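Local structure of CaaX farnesyltransferase alpha subunit Ram2 (Aspergillus fumigatus, 4L9P) at residues 203-208 with 240-244; 283-287 with 300-304. The protein forms with the beta subunit Ram1 a heterodimer that probably attaches a farnesyl group to the cysteine of CAAX-motif proteins. The protein carries 1 engineered substitution. All coordinates share one frame. Residue numbers count along the deposited sequence, not the author numbering.

Contact 1 (203-208 with 240-244); sequences RYMLRF and LVDSE
A single buried carboxylate, that of Glu244, receives two arginines from the facing helix, and this salt-bridge network spans a wide gap: the axes of helical segments 203-208 and 240-244 stay 12.0 Å apart and run nearly antiparallel, at 159°. The closest CA atoms, those of Arg207 and Leu240, are 8.3 Å apart, so long side chains make the junction. Arg203, extended with chi1 to chi3 all t, meets Glu244 side-on in a bidentate pair, NE to OE1 at 2.8 Å and NH2 to OE2 at 2.9 Å. One turn later Arg207, bent by m chi1 and chi2, gives its NE to the same Glu244 OE2 at 2.9 Å. Glu244 is itself curled, chi1 and chi2 both m, and its OE1 is also hydrogen-bonded to Tyr264. Beside the charges lies an apolar patch. The Phe208 ring (chi1 m) places CE1 4.0 Å from Val241 CG2 and CE2 3.9 Å from Glu244 CG, while Leu240 CD1 rests 4.0 Å from Arg207 CD. The contact joins the second helix of one alpha-subunit repeat hairpin (180-192 with 197-208) to the first of the next (238-254 with 259-272), as hairpins stack in this TPR-like family. Helix 180-192 adds Glu187 as a second partner of Arg203, helix 259-272 packs Tyr264 and Val268 against Phe208, and on another side Tyr204 stacks on Tyr298 of the beta subunit.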
# COMPACT_ATOMS: atom_id res chain seq x y z
N ARG A 203 -17.52 -1.66 -10.96
CA ARG A 203 -18.69 -1.05 -11.66
C ARG A 203 -18.27 0.28 -12.28
O ARG A 203 -18.66 0.59 -13.42
CB ARG A 203 -19.85 -0.81 -10.68
CG ARG A 203 -21.14 -0.44 -11.46
CD ARG A 203 -22.31 -0.12 -10.44
NE ARG A 203 -23.48 0.13 -11.27
CZ ARG A 203 -24.40 -0.76 -11.59
NH1 ARG A 203 -24.40 -2.00 -11.05
NH2 ARG A 203 -25.33 -0.41 -12.48
N TYR A 204 -17.51 1.07 -11.52
CA TYR A 204 -17.08 2.36 -12.07
C TYR A 204 -16.22 2.14 -13.35
O TYR A 204 -16.40 2.82 -14.38
CB TYR A 204 -16.27 3.16 -11.03
CG TYR A 204 -15.90 4.52 -11.61
CD1 TYR A 204 -14.72 4.70 -12.38
CD2 TYR A 204 -16.70 5.65 -11.37
CE1 TYR A 204 -14.38 5.94 -12.92
CE2 TYR A 204 -16.37 6.90 -11.89
CZ TYR A 204 -15.22 7.03 -12.70
OH TYR A 204 -14.89 8.26 -13.25
N MET A 205 -15.32 1.18 -13.33
CA MET A 205 -14.54 0.91 -14.52
C MET A 205 -15.45 0.53 -15.70
O MET A 205 -15.28 1.03 -16.84
CB MET A 205 -13.62 -0.23 -14.25
CG MET A 205 -12.68 -0.50 -15.42
SD MET A 205 -12.92 -2.12 -16.09
CE MET A 205 -13.88 -2.99 -15.02
N LEU A 206 -16.43 -0.35 -15.45
CA LEU A 206 -17.28 -0.82 -16.57
C LEU A 206 -18.04 0.35 -17.14
O LEU A 206 -18.23 0.42 -18.36
CB LEU A 206 -18.30 -1.83 -16.04
CG LEU A 206 -17.71 -3.16 -15.55
CD1 LEU A 206 -18.82 -4.04 -14.96
CD2 LEU A 206 -16.94 -3.91 -16.65
N ARG A 207 -18.53 1.25 -16.29
CA ARG A 207 -19.44 2.30 -16.77
C ARG A 207 -18.74 3.59 -17.20
O ARG A 207 -19.20 4.24 -18.17
CB ARG A 207 -20.49 2.62 -15.71
CG ARG A 207 -21.45 1.43 -15.41
CD ARG A 207 -22.35 1.21 -16.59
NE ARG A 207 -23.53 0.45 -16.25
CZ ARG A 207 -23.93 -0.62 -16.95
NH1 ARG A 207 -23.15 -1.09 -17.93
NH2 ARG A 207 -25.07 -1.23 -16.61
N PHE A 208 -17.66 3.95 -16.51
CA PHE A 208 -17.07 5.27 -16.63
C PHE A 208 -15.61 5.21 -16.86
O PHE A 208 -15.00 6.25 -17.09
CB PHE A 208 -17.43 6.14 -15.39
CG PHE A 208 -18.89 6.37 -15.28
CD1 PHE A 208 -19.50 7.21 -16.19
CD2 PHE A 208 -19.66 5.66 -14.36
CE1 PHE A 208 -20.86 7.40 -16.16
CE2 PHE A 208 -21.03 5.87 -14.29
CZ PHE A 208 -21.63 6.74 -15.23
N LEU A 240 -27.35 7.23 -19.38
CA LEU A 240 -26.52 6.32 -18.57
C LEU A 240 -26.21 6.95 -17.21
O LEU A 240 -26.31 6.30 -16.16
CB LEU A 240 -25.20 6.06 -19.29
CG LEU A 240 -24.25 5.16 -18.49
CD1 LEU A 240 -24.94 3.81 -18.20
CD2 LEU A 240 -22.97 4.90 -19.33
N VAL A 241 -25.81 8.22 -17.21
CA VAL A 241 -25.56 8.87 -15.94
C VAL A 241 -26.82 8.83 -15.07
O VAL A 241 -26.74 8.44 -13.87
CB VAL A 241 -25.04 10.31 -16.15
CG1 VAL A 241 -25.02 11.08 -14.83
CG2 VAL A 241 -23.62 10.26 -16.78
N ASP A 242 -27.99 9.21 -15.63
CA ASP A 242 -29.20 9.15 -14.81
C ASP A 242 -29.49 7.74 -14.26
O ASP A 242 -29.86 7.59 -13.10
CB ASP A 242 -30.45 9.53 -15.65
CG ASP A 242 -30.46 10.98 -16.08
OD1 ASP A 242 -29.69 11.79 -15.53
OD2 ASP A 242 -31.31 11.29 -16.99
N SER A 243 -29.31 6.71 -15.10
CA SER A 243 -29.54 5.34 -14.70
C SER A 243 -28.59 4.93 -13.55
O SER A 243 -28.99 4.29 -12.57
CB SER A 243 -29.30 4.43 -15.92
OG SER A 243 -29.38 3.05 -15.58
N GLU A 244 -27.33 5.31 -13.65
CA GLU A 244 -26.37 4.93 -12.61
C GLU A 244 -26.61 5.66 -11.30
O GLU A 244 -26.40 5.11 -10.23
CB GLU A 244 -24.96 5.23 -13.13
CG GLU A 244 -24.55 4.20 -14.19
CD GLU A 244 -24.46 2.79 -13.63
OE1 GLU A 244 -23.80 2.62 -12.58
OE2 GLU A 244 -25.02 1.85 -14.25

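Contact 2 (283-287 with 300-304)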
# COMPACT_ATOMS: atom_id res chain seq x y z
N ALA A 283 -30.19 13.77 -0.15
CA ALA A 283 -29.34 13.81 1.04
C ALA A 283 -30.14 14.32 2.23
O ALA A 283 -30.07 13.74 3.30
CB ALA A 283 -28.10 14.69 0.81
N ARG A 284 -30.93 15.38 2.05
CA ARG A 284 -31.75 15.89 3.16
C ARG A 284 -32.71 14.84 3.70
O ARG A 284 -33.11 14.91 4.88
CB ARG A 284 -32.58 17.08 2.69
CG ARG A 284 -31.80 18.29 2.28
CD ARG A 284 -32.74 19.44 1.85
NE ARG A 284 -32.95 20.34 2.97
CZ ARG A 284 -34.14 20.72 3.49
NH1 ARG A 284 -35.30 20.28 2.99
NH2 ARG A 284 -34.15 21.55 4.53
N SER A 285 -33.17 13.91 2.85
CA SER A 285 -34.13 12.91 3.32
C SER A 285 -33.59 12.02 4.46
O SER A 285 -34.38 11.36 5.14
CB SER A 285 -34.69 12.06 2.17
OG SER A 285 -33.72 11.14 1.65
N PHE A 286 -32.26 11.98 4.65
CA PHE A 286 -31.65 11.16 5.69
C PHE A 286 -31.35 11.97 6.94
O PHE A 286 -30.79 11.46 7.90
CB PHE A 286 -30.36 10.49 5.18
CG PHE A 286 -30.59 9.60 4.02
CD1 PHE A 286 -31.09 8.33 4.19
CD2 PHE A 286 -30.41 10.07 2.72
CE1 PHE A 286 -31.37 7.49 3.04
CE2 PHE A 286 -30.67 9.28 1.61
CZ PHE A 286 -31.14 7.98 1.77
N VAL A 287 -31.71 13.26 6.92
CA VAL A 287 -31.30 14.16 7.99
C VAL A 287 -32.54 14.94 8.36
O VAL A 287 -32.80 15.96 7.74
CB VAL A 287 -30.10 15.12 7.55
CG1 VAL A 287 -29.64 15.99 8.71
CG2 VAL A 287 -28.90 14.30 6.99
N ALA A 300 -32.45 13.80 13.57
CA ALA A 300 -32.59 12.35 13.32
C ALA A 300 -31.83 11.90 12.08
O ALA A 300 -32.26 12.13 10.95
CB ALA A 300 -34.04 11.96 13.20
N VAL A 301 -30.69 11.24 12.26
CA VAL A 301 -29.81 11.07 11.11
C VAL A 301 -29.60 9.62 10.76
O VAL A 301 -29.17 8.83 11.60
CB VAL A 301 -28.43 11.71 11.43
CG1 VAL A 301 -27.35 11.37 10.37
CG2 VAL A 301 -28.59 13.24 11.66
N LYS A 302 -29.86 9.26 9.51
CA LYS A 302 -29.70 7.87 9.11
C LYS A 302 -28.42 7.64 8.33
O LYS A 302 -28.09 6.47 8.04
CB LYS A 302 -30.89 7.45 8.27
CG LYS A 302 -32.25 7.55 9.06
CD LYS A 302 -33.46 6.98 8.27
CE LYS A 302 -34.68 7.92 8.31
NZ LYS A 302 -34.51 9.28 7.58
N SER A 303 -27.73 8.71 7.96
CA SER A 303 -26.48 8.56 7.18
C SER A 303 -25.51 9.69 7.40
O SER A 303 -25.85 10.87 7.11
CB SER A 303 -26.82 8.49 5.68
OG SER A 303 -25.61 8.34 4.91
N SER A 304 -24.29 9.39 7.90
CA SER A 304 -23.26 10.42 8.01
C SER A 304 -22.84 10.93 6.63
O SER A 304 -22.43 12.10 6.45
CB SER A 304 -22.07 9.90 8.80
OG SER A 304 -21.45 8.82 8.11
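Backbone polarity contributes one firm bond between the segments: Lys302 N donates to Phe286 O at 2.9 Å, nearly straight at 168°. The same carbonyl oxygen, Phe286 O, receives a CA-H...O contact from Val301 CA at 3.4 Å. It is presented by a type I turn from Arg284 to Val287, closed by Val287 N to Arg284 O at 3.0 Å, as the chain leaves helix 280-284. Apolar contacts flank this link. Phe286 CB meets Ser303 CB at 4.1 Å, Lys302 CB approaches the ring edge at Phe286 CD1 (4.2 Å), and Val287 CG1 touches Val301 CG2 at 4.2 Å. Capping completes the set: Ser303 is the N-cap of the next helix, its OG making a weak hydrogen bond to Ala306 N and another hydrogen bond to Pro256 O. Turn and N-cap together form a junction between consecutive helices, flanking the unmodelled residues 288-299. Phe286 packs on Ile252 and Leu253 of helix 238-254 and on Ala306 of helix 304-317, whereas Val301 reaches Tyr338 of helix 323-338 and Ile82 of the beta subunit.

Overall arrangement
From the N terminus the chain winds through successive helical hairpins before reaching contact 1, where helix 197-208 meets helix 238-254 and closes a largely irregular connection of 31 residues. The two contacts follow in series, neither nested nor crossed: helix 259-272 intervenes before contact 2 brings together the two ends of the unmodelled residues 288-299, between helices 280-284 and 304-317. The centres of contact 1 and contact 2 are about 25 Å apart, and the nearest atoms of contact 1 and contact 2 about 13 Å, so they do not touch. Helix 238-254 nevertheless relates them, since residues near its start belong to contact 1 and Ile252 and Leu253 near its end pack against contact 2.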